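Endolysin (PDB 3QAY) probably cleaves the amide bond between N-acetylmuramic acid and L-alanine in Clostridium difficile peptidoglycan, as a zinc-dependent phage amidase. Local coordinates at residues A[10-14]-A[56-62]; A[25-31]-A[83-87]; A[95-101]-A[123-129]. Residues are numbered along the deposited sequence.

Contact 1 of 3, residues A[10-14]-A[56-62]. With ZN (zinc ion), chain E.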
loop_
_atom_site.group_PDB
_atom_site.type_symbol
_atom_site.label_atom_id
_atom_site.label_comp_id
_atom_site.label_asym_id
_atom_site.label_seq_id
_atom_site.Cartn_x
_atom_site.Cartn_y
_atom_site.Cartn_z
ATOM N N HIS A 10 -2.791 -5.835 6.925
ATOM C CA HIS A 10 -3.051 -6.145 8.331
ATOM C C HIS A 10 -4.528 -6.049 8.691
ATOM O O HIS A 10 -5.372 -5.866 7.814
ATOM C CB HIS A 10 -2.163 -5.280 9.224
ATOM C CG HIS A 10 -0.727 -5.310 8.812
ATOM N ND1 HIS A 10 0.071 -6.418 9.001
ATOM C CD2 HIS A 10 0.039 -4.398 8.170
ATOM C CE1 HIS A 10 1.277 -6.172 8.526
ATOM N NE2 HIS A 10 1.285 -4.953 8.016
ATOM N N SER A 11 -4.834 -6.219 9.976
ATOM C CA SER A 11 -6.209 -6.205 10.468
ATOM C C SER A 11 -6.260 -6.038 11.982
ATOM O O SER A 11 -5.242 -6.118 12.668
ATOM C CB SER A 11 -6.910 -7.515 10.098
ATOM O OG SER A 11 -6.295 -8.623 10.737
ATOM N N ILE A 12 -7.464 -5.817 12.493
ATOM C CA ILE A 12 -7.719 -5.864 13.918
ATOM C C ILE A 12 -8.414 -7.182 14.222
ATOM O O ILE A 12 -9.543 -7.411 13.775
ATOM C CB ILE A 12 -8.590 -4.689 14.377
ATOM C CG1 ILE A 12 -7.830 -3.378 14.205
ATOM C CG2 ILE A 12 -9.002 -4.870 15.837
ATOM C CD1 ILE A 12 -8.598 -2.162 14.643
ATOM N N LEU A 13 -7.738 -8.042 14.985
ATOM C CA LEU A 13 -8.282 -9.350 15.353
ATOM C C LEU A 13 -9.486 -9.226 16.287
ATOM O O LEU A 13 -9.808 -8.142 16.770
ATOM C CB LEU A 13 -7.210 -10.238 16.021
ATOM C CG LEU A 13 -6.183 -11.037 15.193
ATOM C CD1 LEU A 13 -6.394 -10.919 13.677
ATOM C CD2 LEU A 13 -4.751 -10.693 15.587
ATOM N N LYS A 14 -10.139 -10.360 16.534
ATOM C CA LYS A 14 -11.272 -10.448 17.453
ATOM C C LYS A 14 -10.885 -10.064 18.882
ATOM O O LYS A 14 -11.694 -9.501 19.620
ATOM C CB LYS A 14 -11.839 -11.867 17.433
ATOM C CG LYS A 14 -13.151 -12.022 18.186
ATOM C CD LYS A 14 -13.659 -13.450 18.120
ATOM C CE LYS A 14 -15.121 -13.523 18.535
ATOM N NZ LYS A 14 -15.988 -12.687 17.644
ATOM N N GLU A 56 -12.994 -5.818 10.914
ATOM C CA GLU A 56 -12.372 -5.657 12.223
ATOM C C GLU A 56 -13.072 -6.503 13.290
ATOM O O GLU A 56 -14.301 -6.663 13.271
ATOM C CB GLU A 56 -12.364 -4.184 12.626
ATOM C CG GLU A 56 -11.492 -3.321 11.722
ATOM C CD GLU A 56 -11.590 -1.837 12.018
ATOM O OE1 GLU A 56 -12.299 -1.461 12.971
ATOM O OE2 GLU A 56 -10.951 -1.041 11.295
ATOM N N LYS A 57 -12.270 -7.041 14.210
ATOM C CA LYS A 57 -12.749 -7.848 15.336
ATOM C C LYS A 57 -13.538 -9.102 14.916
ATOM O O LYS A 57 -14.430 -9.563 15.628
ATOM C CB LYS A 57 -13.520 -6.969 16.326
ATOM C CG LYS A 57 -12.685 -5.771 16.797
ATOM C CD LYS A 57 -13.163 -5.171 18.114
ATOM C CE LYS A 57 -12.192 -4.086 18.591
ATOM N NZ LYS A 57 -12.715 -3.307 19.753
ATOM N N GLN A 58 -13.168 -9.656 13.762
ATOM C CA GLN A 58 -13.776 -10.872 13.231
ATOM C C GLN A 58 -12.796 -12.041 13.315
ATOM O O GLN A 58 -13.158 -13.122 13.777
ATOM C CB GLN A 58 -14.211 -10.650 11.777
ATOM C CG GLN A 58 -15.027 -11.794 11.174
ATOM C CD GLN A 58 -15.385 -11.561 9.709
ATOM O OE1 GLN A 58 -16.084 -10.606 9.370
ATOM N NE2 GLN A 58 -14.921 -12.450 8.840
ATOM N N PHE A 59 -11.557 -11.808 12.883
ATOM C CA PHE A 59 -10.547 -12.867 12.767
ATOM C C PHE A 59 -10.007 -13.365 14.101
ATOM O O PHE A 59 -9.725 -12.575 15.004
ATOM C CB PHE A 59 -9.343 -12.391 11.939
ATOM C CG PHE A 59 -9.677 -11.961 10.537
ATOM C CD1 PHE A 59 -10.839 -12.387 9.896
ATOM C CD2 PHE A 59 -8.797 -11.136 9.843
ATOM C CE1 PHE A 59 -11.117 -11.982 8.595
ATOM C CE2 PHE A 59 -9.072 -10.732 8.545
ATOM C CZ PHE A 59 -10.231 -11.157 7.920
ATOM N N LYS A 60 -9.839 -14.683 14.191
ATOM C CA LYS A 60 -9.186 -15.327 15.328
ATOM C C LYS A 60 -7.669 -15.162 15.239
ATOM O O LYS A 60 -7.013 -14.874 16.241
ATOM C CB LYS A 60 -9.546 -16.819 15.380
ATOM C CG LYS A 60 -11.045 -17.101 15.542
ATOM C CD LYS A 60 -11.322 -18.586 15.805
ATOM C CE LYS A 60 -12.753 -18.831 16.296
ATOM N NZ LYS A 60 -12.957 -20.234 16.776
ATOM N N THR A 61 -7.115 -15.348 14.039
ATOM C CA THR A 61 -5.678 -15.164 13.812
ATOM C C THR A 61 -5.413 -14.330 12.566
ATOM O O THR A 61 -6.307 -14.133 11.740
ATOM C CB THR A 61 -4.936 -16.515 13.654
ATOM O OG1 THR A 61 -5.268 -17.113 12.391
ATOM C CG2 THR A 61 -5.297 -17.468 14.782
ATOM N N LYS A 62 -4.172 -13.864 12.433
ATOM C CA LYS A 62 -3.736 -13.142 11.236
ATOM C C LYS A 62 -3.801 -14.006 9.968
ATOM O O LYS A 62 -3.796 -13.483 8.857
ATOM C CB LYS A 62 -2.312 -12.590 11.414
ATOM C CG LYS A 62 -1.217 -13.655 11.472
ATOM C CD LYS A 62 0.167 -13.042 11.283
ATOM C CE LYS A 62 1.216 -14.115 11.000
ATOM N NZ LYS A 62 2.612 -13.625 11.218
HETATM ZN ZN ZN E . 2.724 -4.025 6.974
HETATM O O HOH W 1 -10.876 -9.297 12.012
HETATM O O HOH W 2 3.543 -6.302 6.779
#
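Leu13 lays its CD1 methyl across the backbone and CB of the 56-62 loop, 3.7 Å from Phe59 CB and 3.7 Å from Thr61 C, so that an apolar tip covers a bend in the partner loop. The two loops are held together chiefly through their backbones. Lys57 N donates to Ile12 O at 2.8 Å and Lys14 N donates to Phe59 O at 2.7 Å, while Lys57 CA approaches Leu13 O at 3.3 Å in a CA-H...O contact. Between these bonds water 1 donates to Ile12 O (2.9 Å) and accepts from Phe59 N (2.7 Å), linking two backbone atoms that do not bond to each other directly. Ile12 points toward Glu56, its CD1 4.0 Å from Glu56 CD; the carboxylate itself is engaged by Tyr28 and Lys32 of helix 27-44. Ser11 OG lies at the edge of the Phe59 ring, 3.7 Å from CD2, and bonds to Glu65 of helix 64-75, on which the ring also packs. The contact thus joins the loops that follow strands 3-8 and 48-52. At the start of its segment, His10 turns away from the partner loop and binds zinc through NE2 at 2.0 Å. Because both direct hydrogen bonds run between main-chain atoms, the pairing of these loops is specified by backbone geometry, and the four lysines at this surface contribute no side-chain hydrogen bond across it.

Contact 2 of 3, residues A[25-31]-A[83-87]. With ZN (zinc ion), chain E.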
loop_
_atom_site.group_PDB
_atom_site.type_symbol
_atom_site.label_atom_id
_atom_site.label_comp_id
_atom_site.label_asym_id
_atom_site.label_seq_id
_atom_site.Cartn_x
_atom_site.Cartn_y
_atom_site.Cartn_z
ATOM N N VAL A 25 2.781 6.405 14.510
ATOM C CA VAL A 25 1.429 6.235 13.993
ATOM C C VAL A 25 1.160 4.742 13.821
ATOM O O VAL A 25 2.088 3.962 13.589
ATOM C CB VAL A 25 1.242 6.971 12.642
ATOM C CG1 VAL A 25 2.137 6.359 11.561
ATOM C CG2 VAL A 25 -0.241 6.976 12.225
ATOM N N ASN A 26 -0.098 4.332 13.965
ATOM C CA ASN A 26 -0.449 2.942 13.718
ATOM C C ASN A 26 -0.528 2.709 12.218
ATOM O O ASN A 26 -1.171 3.474 11.499
ATOM C CB ASN A 26 -1.768 2.565 14.396
ATOM C CG ASN A 26 -2.039 1.076 14.339
ATOM O OD1 ASN A 26 -1.554 0.297 15.177
ATOM N ND2 ASN A 26 -2.817 0.666 13.353
ATOM N N GLU A 27 0.138 1.658 11.751
ATOM C CA GLU A 27 0.206 1.352 10.326
ATOM C C GLU A 27 -1.180 1.084 9.747
ATOM O O GLU A 27 -1.569 1.699 8.757
ATOM C CB GLU A 27 1.121 0.150 10.088
ATOM C CG GLU A 27 1.023 -0.447 8.704
ATOM C CD GLU A 27 1.924 -1.642 8.503
ATOM O OE1 GLU A 27 2.536 -2.129 9.481
ATOM O OE2 GLU A 27 2.008 -2.105 7.350
ATOM N N TYR A 28 -1.917 0.165 10.367
ATOM C CA TYR A 28 -3.246 -0.208 9.877
ATOM C C TYR A 28 -4.176 0.997 9.775
ATOM O O TYR A 28 -4.816 1.201 8.739
ATOM C CB TYR A 28 -3.868 -1.283 10.768
ATOM C CG TYR A 28 -5.318 -1.581 10.464
ATOM C CD1 TYR A 28 -5.673 -2.440 9.427
ATOM C CD2 TYR A 28 -6.337 -1.014 11.224
ATOM C CE1 TYR A 28 -7.011 -2.725 9.155
ATOM C CE2 TYR A 28 -7.669 -1.285 10.954
ATOM C CZ TYR A 28 -8.002 -2.139 9.923
ATOM O OH TYR A 28 -9.328 -2.409 9.662
ATOM N N GLN A 29 -4.236 1.792 10.843
ATOM C CA GLN A 29 -5.113 2.961 10.897
ATOM C C GLN A 29 -4.734 3.988 9.827
ATOM O O GLN A 29 -5.616 4.501 9.140
ATOM C CB GLN A 29 -5.097 3.622 12.285
ATOM C CG GLN A 29 -5.658 2.755 13.431
ATOM C CD GLN A 29 -7.149 2.431 13.291
ATOM O OE1 GLN A 29 -7.908 3.165 12.647
ATOM N NE2 GLN A 29 -7.569 1.321 13.891
ATOM N N TYR A 30 -3.438 4.287 9.679
ATOM C CA TYR A 30 -3.002 5.233 8.635
ATOM C C TYR A 30 -3.476 4.774 7.259
ATOM O O TYR A 30 -4.105 5.534 6.521
ATOM C CB TYR A 30 -1.477 5.425 8.610
ATOM C CG TYR A 30 -1.064 6.445 7.562
ATOM C CD1 TYR A 30 -1.117 7.803 7.838
ATOM C CD2 TYR A 30 -0.680 6.052 6.284
ATOM C CE1 TYR A 30 -0.769 8.746 6.887
ATOM C CE2 TYR A 30 -0.332 6.988 5.316
ATOM C CZ TYR A 30 -0.378 8.331 5.626
ATOM O OH TYR A 30 -0.040 9.269 4.680
ATOM N N ASN A 31 -3.189 3.519 6.929
ATOM C CA ASN A 31 -3.528 2.981 5.613
ATOM C C ASN A 31 -5.031 2.788 5.392
ATOM O O ASN A 31 -5.511 2.902 4.267
ATOM C CB ASN A 31 -2.742 1.686 5.351
ATOM C CG ASN A 31 -1.250 1.944 5.126
ATOM O OD1 ASN A 31 -0.394 1.237 5.666
ATOM N ND2 ASN A 31 -0.938 2.957 4.335
ATOM N N GLU A 83 -1.198 -3.130 -2.387
ATOM C CA GLU A 83 -1.425 -3.271 -0.946
ATOM C C GLU A 83 -0.605 -2.239 -0.190
ATOM O O GLU A 83 0.594 -2.103 -0.407
ATOM C CB GLU A 83 -1.108 -4.669 -0.424
ATOM C CG GLU A 83 -1.505 -4.840 1.053
ATOM C CD GLU A 83 -1.614 -6.286 1.473
ATOM O OE1 GLU A 83 -0.620 -6.807 2.017
ATOM O OE2 GLU A 83 -2.682 -6.906 1.246
ATOM N N LEU A 84 -1.280 -1.533 0.710
ATOM C CA LEU A 84 -0.704 -0.422 1.436
ATOM C C LEU A 84 -0.165 -0.894 2.769
ATOM O O LEU A 84 -0.893 -1.505 3.577
ATOM C CB LEU A 84 -1.762 0.665 1.661
ATOM C CG LEU A 84 -2.330 1.315 0.397
ATOM C CD1 LEU A 84 -3.380 2.357 0.758
ATOM C CD2 LEU A 84 -1.209 1.936 -0.417
ATOM N N HIS A 85 1.117 -0.608 2.982
ATOM C CA HIS A 85 1.800 -0.840 4.241
ATOM C C HIS A 85 2.585 0.396 4.665
ATOM O O HIS A 85 2.767 1.343 3.895
ATOM C CB HIS A 85 2.772 -2.018 4.113
ATOM C CG HIS A 85 2.096 -3.351 4.041
ATOM N ND1 HIS A 85 1.983 -4.187 5.130
ATOM C CD2 HIS A 85 1.490 -3.990 3.013
ATOM C CE1 HIS A 85 1.342 -5.286 4.774
ATOM N NE2 HIS A 85 1.026 -5.190 3.496
ATOM N N LEU A 86 3.020 0.371 5.922
ATOM C CA LEU A 86 4.052 1.258 6.417
ATOM C C LEU A 86 5.152 0.354 6.954
ATOM O O LEU A 86 4.886 -0.774 7.396
ATOM C CB LEU A 86 3.529 2.181 7.524
ATOM C CG LEU A 86 2.537 3.291 7.163
ATOM C CD1 LEU A 86 2.259 4.178 8.374
ATOM C CD2 LEU A 86 3.015 4.146 5.994
ATOM N N ASN A 87 6.381 0.849 6.895
ATOM C CA ASN A 87 7.549 0.088 7.283
ATOM C C ASN A 87 7.848 0.299 8.756
ATOM O O ASN A 87 7.219 1.127 9.422
ATOM C CB ASN A 87 8.753 0.512 6.427
ATOM C CG ASN A 87 9.596 -0.664 5.957
ATOM O OD1 ASN A 87 9.799 -1.637 6.688
ATOM N ND2 ASN A 87 10.105 -0.570 4.725
HETATM ZN ZN ZN E . 2.724 -4.025 6.974
HETATM O O HOH W 3 1.089 2.920 2.463
HETATM O O HOH W 2 3.543 -6.302 6.779
#
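Glu83 opens the strand segment without touching the helix, but its OE1 accepts a 2.7 Å hydrogen bond from His85 NE2, two residues on; Lys69 and Thr7 hold its other carboxylate oxygen. Leu84 points toward the helix, where its CB lies 3.6 Å from Asn31 ND2. The CA-to-CB bond of His85 points away from the helix, yet its ring binds zinc through ND1 at 2.0 Å. Glu27, in the first turn of the helix, supplies OE2 to the same ion at 2.1 Å, and the 3.0 Å between Glu27 OE2 and His85 ND1 reflects this shared coordination. His10, from the loop after strand 3-8, completes the protein ligands, and water 2 lies 2.4 Å from the zinc. This His-Glu-His set, carried by a loop, the first turn of a helix and the C-terminal part of a strand in an alpha/beta fold, is the metal site expected of a zinc-dependent N-acetylmuramoyl-L-alanine amidase. The carbonyl His85 O receives a hydrogen bond from water 3 at 2.7 Å, and Asn31 ND2 reaches that water through a weak bond of 2.8 Å. Leu86 makes the most extensive contact: its N donates to Glu27 OE2 at 3.0 Å, giving the metal-bound oxygen a second partner, while Ala21 N bonds to Glu27 OE1. Leu86 CD1 touches both Val25 CG1 and Tyr30 CB, at 3.9 Å each, and Phe147 of strand 140-148 also packs on this leucine. Asn87 ends the segment facing away from the helix, and its ND2 makes a weak hydrogen bond to Glu97 OE1.

Contact 3 of 3, residues A[95-101]-A[123-129]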
loop_
_atom_site.group_PDB
_atom_site.type_symbol
_atom_site.label_atom_id
_atom_site.label_comp_id
_atom_site.label_asym_id
_atom_site.label_seq_id
_atom_site.Cartn_x
_atom_site.Cartn_y
_atom_site.Cartn_z
ATOM N N GLY A 95 12.188 6.086 4.918
ATOM C CA GLY A 95 12.029 6.152 3.473
ATOM C C GLY A 95 10.968 5.235 2.905
ATOM O O GLY A 95 10.266 4.529 3.639
ATOM N N SER A 96 10.879 5.251 1.576
ATOM C CA SER A 96 9.857 4.536 0.840
ATOM C C SER A 96 10.469 3.364 0.095
ATOM O O SER A 96 11.639 3.393 -0.278
ATOM C CB SER A 96 9.180 5.468 -0.158
ATOM O OG SER A 96 8.684 6.611 0.496
ATOM N N GLU A 97 9.639 2.364 -0.155
ATOM C CA GLU A 97 10.069 1.095 -0.691
ATOM C C GLU A 97 8.843 0.407 -1.293
ATOM O O GLU A 97 7.763 0.475 -0.716
ATOM C CB GLU A 97 10.633 0.322 0.486
ATOM C CG GLU A 97 10.994 -1.086 0.290
ATOM C CD GLU A 97 11.693 -1.604 1.522
ATOM O OE1 GLU A 97 11.112 -2.438 2.246
ATOM O OE2 GLU A 97 12.810 -1.122 1.789
ATOM N N VAL A 98 8.995 -0.222 -2.458
ATOM C CA VAL A 98 7.879 -0.928 -3.093
ATOM C C VAL A 98 8.298 -2.357 -3.467
ATOM O O VAL A 98 9.296 -2.556 -4.168
ATOM C CB VAL A 98 7.357 -0.169 -4.343
ATOM C CG1 VAL A 98 6.257 -0.962 -5.044
ATOM C CG2 VAL A 98 6.862 1.233 -3.962
ATOM N N LEU A 99 7.533 -3.340 -2.990
ATOM C CA LEU A 99 7.829 -4.749 -3.260
ATOM C C LEU A 99 7.015 -5.234 -4.452
ATOM O O LEU A 99 5.843 -4.873 -4.602
ATOM C CB LEU A 99 7.550 -5.608 -2.021
ATOM C CG LEU A 99 8.140 -5.069 -0.712
ATOM C CD1 LEU A 99 7.930 -6.053 0.444
ATOM C CD2 LEU A 99 9.620 -4.751 -0.875
ATOM N N TYR A 100 7.647 -6.027 -5.312
ATOM C CA TYR A 100 7.017 -6.484 -6.546
ATOM C C TYR A 100 7.380 -7.943 -6.832
ATOM O O TYR A 100 8.270 -8.518 -6.185
ATOM C CB TYR A 100 7.423 -5.588 -7.720
ATOM C CG TYR A 100 8.879 -5.727 -8.088
ATOM C CD1 TYR A 100 9.292 -6.673 -9.017
ATOM C CD2 TYR A 100 9.849 -4.924 -7.494
ATOM C CE1 TYR A 100 10.629 -6.815 -9.352
ATOM C CE2 TYR A 100 11.192 -5.054 -7.829
ATOM C CZ TYR A 100 11.571 -6.002 -8.763
ATOM O OH TYR A 100 12.896 -6.148 -9.092
ATOM N N TYR A 101 6.682 -8.519 -7.811
ATOM C CA TYR A 101 6.784 -9.951 -8.128
ATOM C C TYR A 101 7.294 -10.237 -9.533
ATOM O O TYR A 101 7.911 -11.267 -9.756
ATOM C CB TYR A 101 5.414 -10.616 -7.955
ATOM C CG TYR A 101 5.441 -12.128 -8.057
ATOM C CD1 TYR A 101 5.898 -12.897 -7.007
ATOM C CD2 TYR A 101 5.020 -12.778 -9.210
ATOM C CE1 TYR A 101 5.938 -14.277 -7.083
ATOM C CE2 TYR A 101 5.054 -14.163 -9.306
ATOM C CZ TYR A 101 5.518 -14.907 -8.229
ATOM O OH TYR A 101 5.553 -16.276 -8.287
ATOM N N ARG A 123 14.316 4.114 -1.077
ATOM C CA ARG A 123 14.988 2.857 -0.725
ATOM C C ARG A 123 15.060 1.887 -1.906
ATOM O O ARG A 123 15.816 0.922 -1.860
ATOM C CB ARG A 123 14.294 2.176 0.465
ATOM C CG ARG A 123 14.280 3.021 1.739
ATOM C CD ARG A 123 13.305 2.475 2.783
ATOM N NE ARG A 123 13.702 1.163 3.299
ATOM C CZ ARG A 123 14.625 0.950 4.235
ATOM N NH1 ARG A 123 15.286 1.961 4.795
ATOM N NH2 ARG A 123 14.897 -0.297 4.614
ATOM N N GLY A 124 14.261 2.137 -2.941
ATOM C CA GLY A 124 14.279 1.342 -4.174
ATOM C C GLY A 124 13.201 0.266 -4.244
ATOM O O GLY A 124 12.676 -0.170 -3.220
ATOM N N ALA A 125 12.866 -0.143 -5.467
ATOM C CA ALA A 125 11.949 -1.258 -5.705
ATOM C C ALA A 125 12.665 -2.567 -5.398
ATOM O O ALA A 125 13.835 -2.727 -5.733
ATOM C CB ALA A 125 11.476 -1.253 -7.147
ATOM N N LYS A 126 11.966 -3.504 -4.764
ATOM C CA LYS A 126 12.591 -4.750 -4.319
ATOM C C LYS A 126 11.736 -5.952 -4.685
ATOM O O LYS A 126 10.533 -5.960 -4.437
ATOM C CB LYS A 126 12.822 -4.719 -2.806
ATOM C CG LYS A 126 13.676 -3.548 -2.349
ATOM C CD LYS A 126 13.855 -3.530 -0.847
ATOM C CE LYS A 126 14.666 -2.316 -0.413
ATOM N NZ LYS A 126 15.061 -2.419 1.019
ATOM N N LEU A 127 12.365 -6.954 -5.288
ATOM C CA LEU A 127 11.695 -8.196 -5.646
ATOM C C LEU A 127 11.509 -9.044 -4.392
ATOM O O LEU A 127 12.462 -9.245 -3.635
ATOM C CB LEU A 127 12.527 -8.964 -6.675
ATOM C CG LEU A 127 11.999 -10.325 -7.147
ATOM C CD1 LEU A 127 10.717 -10.168 -7.942
ATOM C CD2 LEU A 127 13.062 -11.051 -7.961
ATOM N N ASP A 128 10.280 -9.508 -4.163
ATOM C CA ASP A 128 10.000 -10.476 -3.105
ATOM C C ASP A 128 8.901 -11.432 -3.555
ATOM O O ASP A 128 7.731 -11.065 -3.602
ATOM C CB ASP A 128 9.606 -9.780 -1.796
ATOM C CG ASP A 128 9.574 -10.739 -0.606
ATOM O OD1 ASP A 128 9.723 -11.961 -0.813
ATOM O OD2 ASP A 128 9.389 -10.273 0.544
ATOM N N LYS A 129 9.287 -12.662 -3.877
ATOM C CA LYS A 129 8.342 -13.659 -4.359
ATOM C C LYS A 129 7.750 -14.508 -3.239
ATOM O O LYS A 129 6.950 -15.405 -3.502
ATOM C CB LYS A 129 9.009 -14.563 -5.398
ATOM C CG LYS A 129 9.419 -13.853 -6.675
ATOM C CD LYS A 129 9.882 -14.859 -7.710
ATOM C CE LYS A 129 10.024 -14.241 -9.082
ATOM N NZ LYS A 129 10.463 -15.251 -10.093
HETATM O O HOH W 4 12.691 -2.670 4.391
HETATM O O HOH W 5 14.715 -4.568 -8.151
#
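Strands 96-100 and 123-127 run parallel; the axes of these short segments approach to 4.7 Å and are inclined by 20°. They are the two strands of a beta-alpha-beta unit whose crossover is helix 103-116, and strand 122-127 forms an edge of the chain's mixed six-stranded sheet. As parallel pairing requires, one residue bonds to two that flank its neighbour: Lys126 N donates to Val98 O at 2.9 Å, and Tyr100 N donates to Lys126 O at 3.0 Å. Arg123 N to Ser96 O (2.9 Å) lies before this ladder and Asp128 N to Tyr100 O (3.0 Å) continues it, so the pairing persists past the end of the second strand. CA-H...O contacts fill in between, among them Leu99 CA to Lys126 O at 3.2 Å. Leu99 and Lys126 share one face of the sheet, with Leu99 CD2 3.7 Å from Lys126 CB. On the other face the Tyr100 ring lies across the partner strand, covering Leu127 CA; Tyr100 CE2 is 3.9 Å from Ala125 CB and CE1 is 3.6 Å from Leu127 CD1. Val98, on that same face, packs against the crossover helix at Ala109 and Ile112. The charged end of the contact gathers around Glu97, whose OE2 forms salt bridges with Arg123 NE at 2.9 Å and Lys126 NZ at 2.7 Å. Water 4 extends this network, donating to Glu97 OE1 at 2.7 Å and accepting from Arg123 NH2 at 3.2 Å.

Contacts 1 and 2 illustrate how a metal site draws on separate parts of one alpha/beta domain. With centres 15 Å apart, they meet at the zinc: His10 comes from the first, Glu27 and His85 from the second, and water 2 belongs to both. A probable hydrogen bond of 2.7 Å from Tyr28 OH to Glu56 OE2 joins them again away from the metal. Contact 3 lies outside the site, farther along the sheet, its centre 16 Å from that of contact 2 and 26 Å from that of contact 1. It meets contact 2 where Asn87 ND2 lies 3.3 Å from Glu97 OE1, a weak hydrogen bond; its Leu99 side chain remains about 9 Å from the zinc.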